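PDB 1XKN: putative peptidyl-arginine deiminase from Chlorobium tepidum, which probably hydrolyses the guanidinium group of agmatine or of arginine residues in peptides, as a deiminase of the Porphyromonas-type family. Local coordinates for residues A16-S21 with Y45-S50; V36-A41 with K71-E76; Y120-W123 with P129-D132; D207-D212 with V218-R223; E239-K244 with G279-A284. All blocks are in the same frame, centred on the assembly; numbering follows the deposited sequence.

Contact 1: A16-S21 with Y45-S50; sequences ASTWLS and YQLSRS
Leu-47 reaches from helix 36-50 onto Thr-18 and Leu-20 of strand 15-21, inside the beta-alpha-beta unit that runs from this strand through the helix to strand 52-57. Guanidine-modifying enzymes, the superfamily to which this protein belongs, are built from such units. The Leu-47 side chain can be followed outward from the helix. Its CB points at the strand, and CG sits anti to the carbonyl carbon (chi1 -69°), which carries the branch across to the sheet. There the two methyls part. CD1 enters between the two strand residues, 3.7 Å from Thr-18 CG2 and 4.1 Å from Leu-20 CD1, with Leu-20 CD2 equally near. CD2 turns to the other branch of Thr-18 and lies 4.0 Å from its OG1.

The two strand residues receive the leucine differently: Thr-18 crosses it at about a right angle, whereas Leu-20 meets it tip to tip. Between them in sequence, Trp-19 points to the opposite face of the sheet, as strand alternation requires, and packs against helix 131-144. The hydroxyl of Thr-18 is satisfied away from the leucine, by Glu-51 and Tyr-290, so its apolar branch faces the helix while its polar branch is held in place. Leu-47 also touches Val-53 and Leu-297, which extend this buried apolar layer. With CG2 anti to the backbone N, Thr-18 presents that methyl directly to Leu-47 CD1.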
# COMPACT_ATOMS: atom_id res chain seq x y z
N ALA A 16 9.70 10.94 -3.72
CA ALA A 16 11.07 10.98 -4.19
C ALA A 16 11.17 9.77 -5.12
O ALA A 16 11.88 9.79 -6.12
CB ALA A 16 12.05 10.83 -3.02
N SER A 17 10.43 8.72 -4.77
CA SER A 17 10.41 7.48 -5.55
C SER A 17 9.29 6.56 -5.09
O SER A 17 8.54 6.88 -4.17
CB SER A 17 11.73 6.72 -5.37
OG SER A 17 11.72 6.02 -4.13
N THR A 18 9.20 5.41 -5.75
CA THR A 18 8.26 4.36 -5.38
C THR A 18 9.10 3.10 -5.32
O THR A 18 9.95 2.88 -6.19
CB THR A 18 7.15 4.14 -6.42
OG1 THR A 18 6.29 5.28 -6.48
CG2 THR A 18 6.31 2.91 -6.04
N TRP A 19 8.89 2.30 -4.29
CA TRP A 19 9.62 1.06 -4.12
C TRP A 19 8.81 -0.16 -4.52
O TRP A 19 7.59 -0.20 -4.34
CB TRP A 19 10.08 0.89 -2.68
CG TRP A 19 11.27 1.72 -2.34
CD1 TRP A 19 11.27 3.05 -2.05
CD2 TRP A 19 12.63 1.30 -2.35
NE1 TRP A 19 12.56 3.49 -1.86
CE2 TRP A 19 13.42 2.44 -2.04
CE3 TRP A 19 13.28 0.08 -2.58
CZ2 TRP A 19 14.81 2.38 -1.97
CZ3 TRP A 19 14.67 0.03 -2.51
CH2 TRP A 19 15.42 1.18 -2.20
N LEU A 20 9.51 -1.16 -5.05
CA LEU A 20 8.92 -2.42 -5.47
C LEU A 20 9.88 -3.54 -5.11
O LEU A 20 11.09 -3.32 -4.99
CB LEU A 20 8.73 -2.45 -6.99
CG LEU A 20 7.87 -1.39 -7.67
CD1 LEU A 20 7.96 -1.56 -9.18
CD2 LEU A 20 6.43 -1.53 -7.20
N SER A 21 9.34 -4.74 -4.92
CA SER A 21 10.14 -5.92 -4.62
C SER A 21 9.79 -6.87 -5.76
O SER A 21 8.71 -7.46 -5.78
CB SER A 21 9.75 -6.54 -3.27
OG SER A 21 10.18 -5.74 -2.19
N TYR A 45 6.98 0.42 -15.42
CA TYR A 45 6.99 1.35 -16.54
C TYR A 45 6.09 2.55 -16.26
O TYR A 45 6.51 3.69 -16.39
CB TYR A 45 6.52 0.67 -17.83
CG TYR A 45 6.27 1.65 -18.95
CD1 TYR A 45 7.32 2.35 -19.54
CD2 TYR A 45 4.98 1.90 -19.41
CE1 TYR A 45 7.09 3.29 -20.55
CE2 TYR A 45 4.73 2.83 -20.41
CZ TYR A 45 5.79 3.52 -20.98
OH TYR A 45 5.55 4.44 -21.97
N GLN A 46 4.84 2.28 -15.86
CA GLN A 46 3.93 3.38 -15.56
C GLN A 46 4.52 4.27 -14.47
O GLN A 46 4.44 5.49 -14.56
CB GLN A 46 2.56 2.84 -15.12
CG GLN A 46 1.70 2.28 -16.24
CD GLN A 46 1.49 3.29 -17.37
OE1 GLN A 46 1.32 4.48 -17.13
NE2 GLN A 46 1.47 2.80 -18.60
N LEU A 47 5.10 3.67 -13.45
CA LEU A 47 5.70 4.45 -12.37
C LEU A 47 6.88 5.28 -12.86
O LEU A 47 7.07 6.41 -12.40
CB LEU A 47 6.16 3.54 -11.23
CG LEU A 47 5.05 2.85 -10.43
CD1 LEU A 47 5.66 1.82 -9.50
CD2 LEU A 47 4.25 3.89 -9.65
N SER A 48 7.66 4.73 -13.78
CA SER A 48 8.83 5.45 -14.29
C SER A 48 8.45 6.69 -15.09
O SER A 48 9.30 7.55 -15.35
CB SER A 48 9.72 4.52 -15.13
OG SER A 48 9.12 4.16 -16.36
N ARG A 49 7.19 6.79 -15.49
CA ARG A 49 6.73 7.95 -16.24
C ARG A 49 6.55 9.11 -15.27
O ARG A 49 6.62 10.28 -15.65
CB ARG A 49 5.38 7.66 -16.90
CG ARG A 49 5.41 6.57 -17.96
CD ARG A 49 4.01 6.33 -18.49
NE ARG A 49 3.44 7.55 -19.06
CZ ARG A 49 2.16 7.88 -18.97
NH1 ARG A 49 1.30 7.09 -18.34
NH2 ARG A 49 1.73 9.01 -19.53
N SER A 50 6.35 8.77 -14.00
CA SER A 50 6.10 9.74 -12.95
C SER A 50 7.26 10.08 -12.03
O SER A 50 7.46 11.25 -11.67
CB SER A 50 4.93 9.23 -12.09
OG SER A 50 4.76 10.00 -10.92

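Contact 2: V36-A41 with K71-E76; sequences VPAVFA and KERDPE
The carbonyl oxygen of Ala-38 accepts a hydrogen bond from Arg-73 NH2 at 3.0 Å, the one polar bond between residues 36-41 and 71-76. Its geometry is far from straight. The N-H...O angle is 133°, and the nitrogen stands well above the carbonyl plane, 58° out of it, while the oxygen is itself tilted from the guanidinium plane. The donor thus approaches over the peptide group and does not use a carbonyl lone pair.

Arg-73 arrives from the C-terminal end of helix 60-73, where the backbone bonding is already weak, and crosses to the first turns of helix 36-50. Its CB points toward that helix, and CG, anti to the carbonyl carbon, is set against Ala-41: it is 3.9 Å from the Ala-41 carbonyl oxygen and 4.2 Å from Ala-41 CB. A bend at chi2 (-70°) then turns the rest of the chain toward Ala-38, where NH2 also lies 3.9 Å from Ala-38 CB. Two alanines one helical turn apart therefore offer a low surface on which the long side chain can rest.

The same helix-helix interface continues through Leu-69, which touches Pro-37 and Ala-41, and through Tyr-45, against which Arg-73 packs. Together these residues join two helices that flank the sheet containing strands 15-21 and 52-57. Glu-42 forms a long, weak ion pair with NH2. The arginine is consequently held by one bent bond to a neutral backbone oxygen, by the contact of its CG with Ala-41 and by a distant carboxylate, which suggests a modest electrostatic contribution at this partly exposed edge.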
# COMPACT_ATOMS: atom_id res chain seq x y z
N VAL A 36 2.98 -13.09 -14.06
CA VAL A 36 3.30 -12.10 -13.03
C VAL A 36 4.42 -11.10 -13.31
O VAL A 36 4.23 -9.90 -13.15
CB VAL A 36 3.57 -12.81 -11.68
CG1 VAL A 36 3.81 -11.79 -10.58
CG2 VAL A 36 2.37 -13.68 -11.32
N PRO A 37 5.60 -11.58 -13.73
CA PRO A 37 6.70 -10.65 -14.02
C PRO A 37 6.32 -9.53 -15.00
O PRO A 37 6.72 -8.38 -14.81
CB PRO A 37 7.79 -11.57 -14.58
CG PRO A 37 7.01 -12.74 -15.13
CD PRO A 37 5.99 -12.96 -14.06
N ALA A 38 5.54 -9.87 -16.02
CA ALA A 38 5.12 -8.87 -17.00
C ALA A 38 4.26 -7.79 -16.36
O ALA A 38 4.32 -6.62 -16.76
CB ALA A 38 4.36 -9.54 -18.15
N VAL A 39 3.45 -8.16 -15.37
CA VAL A 39 2.60 -7.19 -14.70
C VAL A 39 3.47 -6.20 -13.93
O VAL A 39 3.21 -4.99 -13.93
CB VAL A 39 1.61 -7.86 -13.73
CG1 VAL A 39 0.67 -6.81 -13.13
CG2 VAL A 39 0.80 -8.92 -14.47
N PHE A 40 4.52 -6.71 -13.28
CA PHE A 40 5.42 -5.83 -12.55
C PHE A 40 6.16 -4.90 -13.51
O PHE A 40 6.44 -3.75 -13.18
CB PHE A 40 6.41 -6.64 -11.71
CG PHE A 40 5.84 -7.09 -10.39
CD1 PHE A 40 4.97 -8.16 -10.32
CD2 PHE A 40 6.17 -6.41 -9.22
CE1 PHE A 40 4.42 -8.56 -9.09
CE2 PHE A 40 5.62 -6.80 -7.99
CZ PHE A 40 4.75 -7.87 -7.93
N ALA A 41 6.47 -5.41 -14.70
CA ALA A 41 7.15 -4.60 -15.70
C ALA A 41 6.23 -3.46 -16.14
O ALA A 41 6.67 -2.32 -16.31
CB ALA A 41 7.54 -5.45 -16.91
N LYS A 71 12.10 -3.57 -21.25
CA LYS A 71 12.45 -3.15 -22.60
C LYS A 71 11.27 -3.33 -23.55
O LYS A 71 11.17 -2.65 -24.57
CB LYS A 71 13.66 -3.94 -23.10
CG LYS A 71 14.25 -3.43 -24.41
CD LYS A 71 15.51 -4.19 -24.78
CE LYS A 71 16.08 -3.70 -26.09
NZ LYS A 71 16.42 -2.24 -26.03
N GLU A 72 10.36 -4.25 -23.21
CA GLU A 72 9.18 -4.48 -24.04
C GLU A 72 8.18 -3.35 -23.82
O GLU A 72 7.36 -3.05 -24.69
CB GLU A 72 8.52 -5.82 -23.70
CG GLU A 72 9.40 -7.03 -23.91
CD GLU A 72 8.60 -8.31 -24.07
OE1 GLU A 72 7.89 -8.43 -25.09
OE2 GLU A 72 8.68 -9.18 -23.19
N ARG A 73 8.24 -2.74 -22.64
CA ARG A 73 7.34 -1.65 -22.30
C ARG A 73 7.96 -0.32 -22.72
O ARG A 73 7.26 0.62 -23.09
CB ARG A 73 7.09 -1.62 -20.79
CG ARG A 73 6.60 -2.93 -20.20
CD ARG A 73 5.19 -3.27 -20.63
NE ARG A 73 4.71 -4.48 -19.98
CZ ARG A 73 3.45 -4.93 -20.05
NH1 ARG A 73 2.54 -4.25 -20.74
NH2 ARG A 73 3.11 -6.04 -19.42
N ASP A 74 9.29 -0.26 -22.66
CA ASP A 74 10.05 0.95 -23.00
C ASP A 74 11.22 0.54 -23.90
O ASP A 74 12.37 0.52 -23.47
CB ASP A 74 10.58 1.59 -21.72
CG ASP A 74 11.01 3.03 -21.90
OD1 ASP A 74 11.18 3.48 -23.05
OD2 ASP A 74 11.19 3.72 -20.87
N PRO A 75 10.93 0.22 -25.18
CA PRO A 75 11.95 -0.20 -26.15
C PRO A 75 13.15 0.73 -26.30
O PRO A 75 14.27 0.27 -26.53
CB PRO A 75 11.15 -0.34 -27.44
CG PRO A 75 10.05 0.67 -27.27
CD PRO A 75 9.64 0.44 -25.84
N GLU A 76 12.92 2.03 -26.18
CA GLU A 76 14.01 3.00 -26.32
C GLU A 76 14.64 3.39 -24.99
O GLU A 76 15.64 4.11 -24.96
CB GLU A 76 13.49 4.25 -27.03
CG GLU A 76 12.79 3.97 -28.36
CD GLU A 76 13.63 3.14 -29.31
OE1 GLU A 76 14.74 3.59 -29.66
OE2 GLU A 76 13.19 2.04 -29.69

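Contact 3: Y120-W123 with P129-D132; sequences YNAW and PYDD
Asn-121 CA sits over the middle of the Tyr-130 ring, 3.7 Å from its centroid and only 12° off the ring normal, a CH-pi contact made by the backbone of one segment with the face of the other. This is the close part of the interface. On the same face the backbone N of Ala-122 lies nearer the rim, and the Ala-122 methyl approaches from there, its CB 3.7 Å from Tyr-130 CD2. The Tyr-120 carbonyl oxygen comes obliquely to the other side of the ring perimeter, 3.4 Å from Tyr-130 CE1. Tyr-130 can lie flat on this run of peptide because its CG stands between the backbone N and the carbonyl carbon (chi1 53°), which folds the ring back over residues 120-122.

Tyr-130 occupies the N-cap position of helix 131-144 and follows Pro-129, which is itself preceded by a cis peptide bond. The contact closes a short connection between the end of strand 110-119 and that helix, with the weakly bonded helical turn 122-125 in between, whose first two residues are in a left-handed conformation. Asn-117, Trp-118 and Asn-134, residues from this strand and helix, form the sodium site, and the Tyr-120 side chain is about 5 Å from the ion.

Packing is looser toward the two ends of the Tyr-130 side chain. At its base, CB is 4.1 Å from Tyr-120 CD2, and the two tyrosines meet at an oblique angle; the hydroxyl of Tyr-120, a buried residue, is hydrogen-bonded to Asp-92. Tyr-130 as a whole is partly exposed, and at its far end OH has Asn-121 CB at 3.9 Å.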
# COMPACT_ATOMS: atom_id res chain seq x y z
N TYR A 120 7.24 -7.67 10.67
CA TYR A 120 6.45 -8.32 9.64
C TYR A 120 6.43 -9.81 9.96
O TYR A 120 7.46 -10.38 10.34
CB TYR A 120 7.08 -8.11 8.26
CG TYR A 120 6.32 -8.75 7.11
CD1 TYR A 120 5.08 -8.26 6.72
CD2 TYR A 120 6.87 -9.82 6.40
CE1 TYR A 120 4.39 -8.82 5.64
CE2 TYR A 120 6.18 -10.39 5.32
CZ TYR A 120 4.95 -9.88 4.95
OH TYR A 120 4.27 -10.43 3.88
N ASN A 121 5.26 -10.44 9.84
CA ASN A 121 5.18 -11.88 10.10
C ASN A 121 4.31 -12.63 9.09
O ASN A 121 3.62 -13.59 9.44
CB ASN A 121 4.70 -12.15 11.54
CG ASN A 121 3.24 -11.80 11.79
OD1 ASN A 121 2.72 -12.05 12.88
ND2 ASN A 121 2.57 -11.24 10.79
N ALA A 122 4.36 -12.21 7.83
CA ALA A 122 3.61 -12.84 6.75
C ALA A 122 2.12 -12.96 7.04
O ALA A 122 1.55 -14.05 7.02
CB ALA A 122 4.20 -14.22 6.44
N TRP A 123 1.49 -11.82 7.30
CA TRP A 123 0.07 -11.74 7.59
C TRP A 123 -0.40 -12.73 8.66
O TRP A 123 -1.37 -13.46 8.46
CB TRP A 123 -0.76 -11.95 6.31
CG TRP A 123 -0.37 -11.06 5.14
CD1 TRP A 123 0.18 -9.81 5.21
CD2 TRP A 123 -0.55 -11.33 3.75
NE1 TRP A 123 0.36 -9.29 3.95
CE2 TRP A 123 -0.09 -10.21 3.03
CE3 TRP A 123 -1.07 -12.43 3.03
CZ2 TRP A 123 -0.12 -10.14 1.63
CZ3 TRP A 123 -1.10 -12.36 1.64
CH2 TRP A 123 -0.63 -11.23 0.95
N PRO A 129 9.74 -18.68 4.66
CA PRO A 129 10.19 -17.76 5.70
C PRO A 129 9.91 -16.31 5.33
O PRO A 129 9.57 -16.00 4.18
CB PRO A 129 11.68 -18.04 5.78
CG PRO A 129 12.02 -18.28 4.35
CD PRO A 129 10.89 -19.19 3.89
N TYR A 130 10.05 -15.41 6.30
CA TYR A 130 9.81 -14.00 6.05
C TYR A 130 10.89 -13.11 6.67
O TYR A 130 10.68 -11.91 6.84
CB TYR A 130 8.42 -13.60 6.56
CG TYR A 130 8.16 -13.96 8.00
CD1 TYR A 130 8.74 -13.25 9.05
CD2 TYR A 130 7.31 -15.02 8.33
CE1 TYR A 130 8.49 -13.58 10.38
CE2 TYR A 130 7.04 -15.36 9.65
CZ TYR A 130 7.63 -14.64 10.67
OH TYR A 130 7.36 -14.97 11.98
N ASP A 131 12.04 -13.70 6.99
CA ASP A 131 13.10 -12.91 7.60
C ASP A 131 13.69 -11.86 6.66
O ASP A 131 14.06 -10.78 7.11
CB ASP A 131 14.23 -13.81 8.15
CG ASP A 131 14.85 -14.70 7.09
OD1 ASP A 131 16.11 -14.74 7.02
OD2 ASP A 131 14.11 -15.36 6.34
N ASP A 132 13.78 -12.15 5.37
CA ASP A 132 14.32 -11.15 4.46
C ASP A 132 13.32 -10.02 4.27
O ASP A 132 13.71 -8.86 4.23
CB ASP A 132 14.71 -11.77 3.11
CG ASP A 132 16.05 -12.49 3.18
OD1 ASP A 132 16.97 -11.97 3.84
OD2 ASP A 132 16.19 -13.57 2.56

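Contact 4: D207-D212 with V218-R223; sequences DGIAGD and VDDMAR
The selenium of selenomethionine Met-221 lies 3.3 Å from the carbonyl oxygen of Asp-207, and its terminal CE is 3.4 Å from the same atom. Met-221 reaches this position on a chain extended through chi1 and chi2 and bent only at chi3 (63°). The final bend turns the methyl back, so that both atoms border the carbonyl, while Gly-208 CA lies a little farther from the selenium. Leu-205, Leu-246 and Asn-249 also line the selenomethionine.

Ile-209 meets the other segment with its longer branch. CG1 takes the place between the backbone N and the carbonyl carbon (chi1 66°), and the extended chi2 then brings CD1 to 3.9 Å from Asp-220 CB; CG2 borders the Asp-220 carbonyl oxygen. The two side chains cross at roughly a right angle.

Both segments belong to the connection between strands 201-205 and 222-226. In the first, residues 209-212 form a type II beta turn, with Gly-211 in its positive-phi position; in the second, a 3-10 turn at 218-220 leads into the strand.

At the end of the type II turn the Asp-212 carboxylate nears that of Asp-220, a like-charged approach in which Asp-212 OD1 stands 3.8 Å from Asp-220 OD2 with the planes nearly perpendicular. Asp-212 is held in place by Thr-214 through OD1 and by the backbone N of Gly-216 through OD2.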
# COMPACT_ATOMS: atom_id res chain seq x y z
N ASP A 207 -14.86 -5.34 9.38
CA ASP A 207 -14.36 -6.48 8.61
C ASP A 207 -13.92 -6.06 7.21
O ASP A 207 -14.28 -4.98 6.73
CB ASP A 207 -15.44 -7.55 8.50
CG ASP A 207 -15.73 -8.23 9.83
OD1 ASP A 207 -16.79 -8.87 9.94
OD2 ASP A 207 -14.88 -8.14 10.74
N GLY A 208 -13.15 -6.92 6.57
CA GLY A 208 -12.67 -6.66 5.22
C GLY A 208 -13.48 -7.41 4.18
O GLY A 208 -14.62 -7.80 4.45
N ILE A 209 -12.89 -7.64 3.01
CA ILE A 209 -13.58 -8.33 1.92
C ILE A 209 -13.28 -9.83 1.85
O ILE A 209 -12.39 -10.34 2.53
CB ILE A 209 -13.26 -7.71 0.55
CG1 ILE A 209 -11.77 -7.90 0.22
CG2 ILE A 209 -13.61 -6.22 0.57
CD1 ILE A 209 -11.37 -7.38 -1.16
N ALA A 210 -14.03 -10.52 1.00
CA ALA A 210 -13.88 -11.96 0.82
C ALA A 210 -12.61 -12.37 0.08
O ALA A 210 -12.11 -11.64 -0.77
CB ALA A 210 -15.10 -12.52 0.10
N GLY A 211 -12.12 -13.56 0.41
CA GLY A 211 -10.92 -14.10 -0.23
C GLY A 211 -9.63 -13.45 0.20
O GLY A 211 -8.56 -13.76 -0.32
N ASP A 212 -9.73 -12.55 1.18
CA ASP A 212 -8.58 -11.81 1.70
C ASP A 212 -7.79 -12.59 2.75
O ASP A 212 -8.34 -12.97 3.79
CB ASP A 212 -9.10 -10.48 2.25
CG ASP A 212 -8.03 -9.66 2.91
OD1 ASP A 212 -6.86 -9.71 2.46
OD2 ASP A 212 -8.36 -8.93 3.87
N VAL A 218 -7.25 -2.73 5.30
CA VAL A 218 -8.06 -1.58 4.94
C VAL A 218 -7.81 -1.18 3.49
O VAL A 218 -8.73 -0.71 2.82
CB VAL A 218 -7.75 -0.38 5.88
CG1 VAL A 218 -6.36 0.19 5.58
CG2 VAL A 218 -8.82 0.69 5.73
N ASP A 219 -6.60 -1.39 2.99
CA ASP A 219 -6.30 -0.99 1.62
C ASP A 219 -6.98 -1.82 0.53
O ASP A 219 -6.67 -1.68 -0.65
CB ASP A 219 -4.78 -0.89 1.39
CG ASP A 219 -4.10 -2.24 1.15
OD1 ASP A 219 -4.72 -3.29 1.40
OD2 ASP A 219 -2.93 -2.23 0.69
N ASP A 220 -7.92 -2.68 0.92
CA ASP A 220 -8.68 -3.45 -0.06
C ASP A 220 -10.12 -2.96 0.05
O ASP A 220 -11.03 -3.50 -0.58
CB ASP A 220 -8.65 -4.96 0.23
CG ASP A 220 -7.41 -5.64 -0.34
OD1 ASP A 220 -6.88 -5.16 -1.35
OD2 ASP A 220 -7.00 -6.67 0.23
N MSE A 221 -10.32 -1.89 0.83
CA MSE A 221 -11.67 -1.39 1.07
C MSE A 221 -11.89 0.13 1.15
O MSE A 221 -12.76 0.67 0.47
CB MSE A 221 -12.17 -2.05 2.36
CG MSE A 221 -13.56 -1.67 2.82
SE MSE A 221 -14.06 -2.81 4.30
CE MSE A 221 -12.71 -2.25 5.56
N ALA A 222 -11.11 0.80 1.99
CA ALA A 222 -11.26 2.24 2.17
C ALA A 222 -9.91 2.96 2.14
O ALA A 222 -8.91 2.45 2.65
CB ALA A 222 -11.96 2.51 3.49
N ARG A 223 -9.90 4.15 1.54
CA ARG A 223 -8.67 4.93 1.40
C ARG A 223 -8.91 6.44 1.46
O ARG A 223 -9.90 6.94 0.94
CB ARG A 223 -8.03 4.62 0.04
CG ARG A 223 -7.71 3.16 -0.24
CD ARG A 223 -6.44 2.72 0.47
NE ARG A 223 -5.33 3.61 0.15
CZ ARG A 223 -4.68 3.62 -1.01
NH1 ARG A 223 -3.69 4.47 -1.21
NH2 ARG A 223 -5.01 2.76 -1.96

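Contact 5: E239-K244 with G279-A284; sequences EDENYK and GERLPA
Arg-281 points its guanidinium group at two successive acidic residues, Asp-240 and Glu-241, in a small salt-bridge network. With CG anti to the backbone N (chi1 -177°) and a bend at chi2, it meets them through different nitrogens. NH2 donates at 3.0 Å to Asp-240 OD1, which accepts on its syn lone pair, and NH1 donates at 3.2 Å to Glu-241 OE1, which accepts on its anti lone pair. Neither carboxylate is coplanar with the arginine: the Asp-240 plane is turned by 64° and that of Glu-241 by 80°. Each carboxylate is bonded through one oxygen at the guanidinium edge and not by a two-pronged, side-on bridge.

Asp-240 has a second task. Its OD2 accepts from the backbone N of Asn-242 at 2.9 Å, a capping bond in which the N-H comes from above the carboxylate plane. Asn-242 comes toward Arg-281 from the opposite direction, ND2 approaching NH2 to 3.6 Å, while its OD1 is engaged by the backbone N of Ala-210.

The acidic pair lies in the type I turn leading into helix 243-253, and Arg-281 projects from strand 280-281, the partner of strand 276-277 in a two-stranded antiparallel sheet, where it packs on Tyr-276.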
# COMPACT_ATOMS: atom_id res chain seq x y z
N GLU A 239 -26.87 -10.14 -2.66
CA GLU A 239 -26.52 -11.55 -2.52
C GLU A 239 -25.02 -11.83 -2.47
O GLU A 239 -24.60 -12.94 -2.15
CB GLU A 239 -27.15 -12.36 -3.66
CG GLU A 239 -28.67 -12.28 -3.72
CD GLU A 239 -29.32 -12.55 -2.37
OE1 GLU A 239 -28.94 -13.53 -1.71
OE2 GLU A 239 -30.22 -11.77 -1.99
N ASP A 240 -24.22 -10.82 -2.78
CA ASP A 240 -22.77 -10.97 -2.76
C ASP A 240 -22.24 -10.99 -1.33
O ASP A 240 -22.74 -10.27 -0.47
CB ASP A 240 -22.11 -9.83 -3.52
CG ASP A 240 -20.61 -9.99 -3.60
OD1 ASP A 240 -20.15 -10.86 -4.37
OD2 ASP A 240 -19.89 -9.26 -2.89
N GLU A 241 -21.21 -11.80 -1.10
CA GLU A 241 -20.61 -11.94 0.22
C GLU A 241 -20.07 -10.64 0.83
O GLU A 241 -20.04 -10.49 2.05
CB GLU A 241 -19.48 -12.97 0.18
CG GLU A 241 -19.94 -14.40 -0.08
CD GLU A 241 -20.74 -14.55 -1.36
OE1 GLU A 241 -20.27 -14.08 -2.42
OE2 GLU A 241 -21.84 -15.15 -1.31
N ASN A 242 -19.66 -9.70 -0.02
CA ASN A 242 -19.12 -8.43 0.48
C ASN A 242 -20.18 -7.38 0.76
O ASN A 242 -19.88 -6.33 1.34
CB ASN A 242 -18.10 -7.85 -0.50
CG ASN A 242 -16.87 -8.72 -0.63
OD1 ASN A 242 -16.33 -9.21 0.37
ND2 ASN A 242 -16.39 -8.89 -1.86
N TYR A 243 -21.42 -7.65 0.38
CA TYR A 243 -22.50 -6.69 0.59
C TYR A 243 -22.59 -6.20 2.03
O TYR A 243 -22.47 -5.00 2.29
CB TYR A 243 -23.84 -7.29 0.17
CG TYR A 243 -24.98 -6.29 0.17
CD1 TYR A 243 -25.07 -5.31 -0.82
CD2 TYR A 243 -25.96 -6.32 1.16
CE1 TYR A 243 -26.10 -4.38 -0.82
CE2 TYR A 243 -27.00 -5.39 1.17
CZ TYR A 243 -27.06 -4.42 0.17
OH TYR A 243 -28.08 -3.50 0.17
N LYS A 244 -22.80 -7.12 2.96
CA LYS A 244 -22.93 -6.77 4.37
C LYS A 244 -21.72 -6.03 4.96
O LYS A 244 -21.87 -4.93 5.51
CB LYS A 244 -23.24 -8.02 5.19
CG LYS A 244 -23.38 -7.80 6.69
CD LYS A 244 -23.85 -9.08 7.37
CE LYS A 244 -23.91 -8.92 8.88
NZ LYS A 244 -22.56 -8.71 9.47
N GLY A 279 -11.39 -22.23 -8.32
CA GLY A 279 -12.62 -22.31 -7.54
C GLY A 279 -12.60 -21.51 -6.25
O GLY A 279 -13.45 -21.70 -5.38
N GLU A 280 -11.64 -20.59 -6.13
CA GLU A 280 -11.52 -19.77 -4.93
C GLU A 280 -11.76 -18.29 -5.23
O GLU A 280 -11.29 -17.77 -6.23
CB GLU A 280 -10.13 -19.93 -4.31
CG GLU A 280 -9.68 -21.38 -4.16
CD GLU A 280 -8.34 -21.51 -3.46
OE1 GLU A 280 -7.52 -20.56 -3.52
OE2 GLU A 280 -8.09 -22.58 -2.85
N ARG A 281 -12.49 -17.64 -4.34
CA ARG A 281 -12.78 -16.21 -4.48
C ARG A 281 -11.49 -15.44 -4.19
O ARG A 281 -10.80 -15.72 -3.21
CB ARG A 281 -13.88 -15.81 -3.48
CG ARG A 281 -14.34 -14.35 -3.57
CD ARG A 281 -15.03 -14.07 -4.89
NE ARG A 281 -15.60 -12.73 -4.98
CZ ARG A 281 -16.78 -12.37 -4.46
NH1 ARG A 281 -17.52 -13.25 -3.80
NH2 ARG A 281 -17.22 -11.13 -4.61
N LEU A 282 -11.15 -14.50 -5.07
CA LEU A 282 -9.95 -13.69 -4.92
C LEU A 282 -10.35 -12.30 -4.43
O LEU A 282 -11.41 -11.79 -4.78
CB LEU A 282 -9.21 -13.60 -6.26
CG LEU A 282 -8.91 -14.95 -6.93
CD1 LEU A 282 -8.03 -14.74 -8.16
CD2 LEU A 282 -8.23 -15.89 -5.94
N PRO A 283 -9.49 -11.66 -3.62
CA PRO A 283 -9.75 -10.33 -3.06
C PRO A 283 -9.55 -9.14 -4.01
O PRO A 283 -8.85 -8.18 -3.68
CB PRO A 283 -8.80 -10.28 -1.87
CG PRO A 283 -7.61 -11.02 -2.38
CD PRO A 283 -8.21 -12.20 -3.13
N ALA A 284 -10.18 -9.21 -5.17
CA ALA A 284 -10.09 -8.14 -6.16
C ALA A 284 -10.79 -6.88 -5.65
O ALA A 284 -11.94 -6.94 -5.22
CB ALA A 284 -10.71 -8.59 -7.47

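From the N terminus, contact 1 closes the excursion from strand 15-21 to the end of helix 36-50. Contact 2 opens inside that loop, at the start of the same helix, and ends at helix 60-73, so the two cross; they touch where Tyr-45 packs on Arg-73 and Asp-74. The remaining contacts follow in series. Contact 3 closes a short connection into helix 131-144, and contact 4 another before strand 222-226, on the opposite side of the chain's centre from contact 1. Contact 5 spans the longer loop from the turn leading into helix 243-253 to strand 280-281. It joins contact 4 through Asn-242 and Ala-210, and through Pro-283, which packs on Ile-209 and Gly-211.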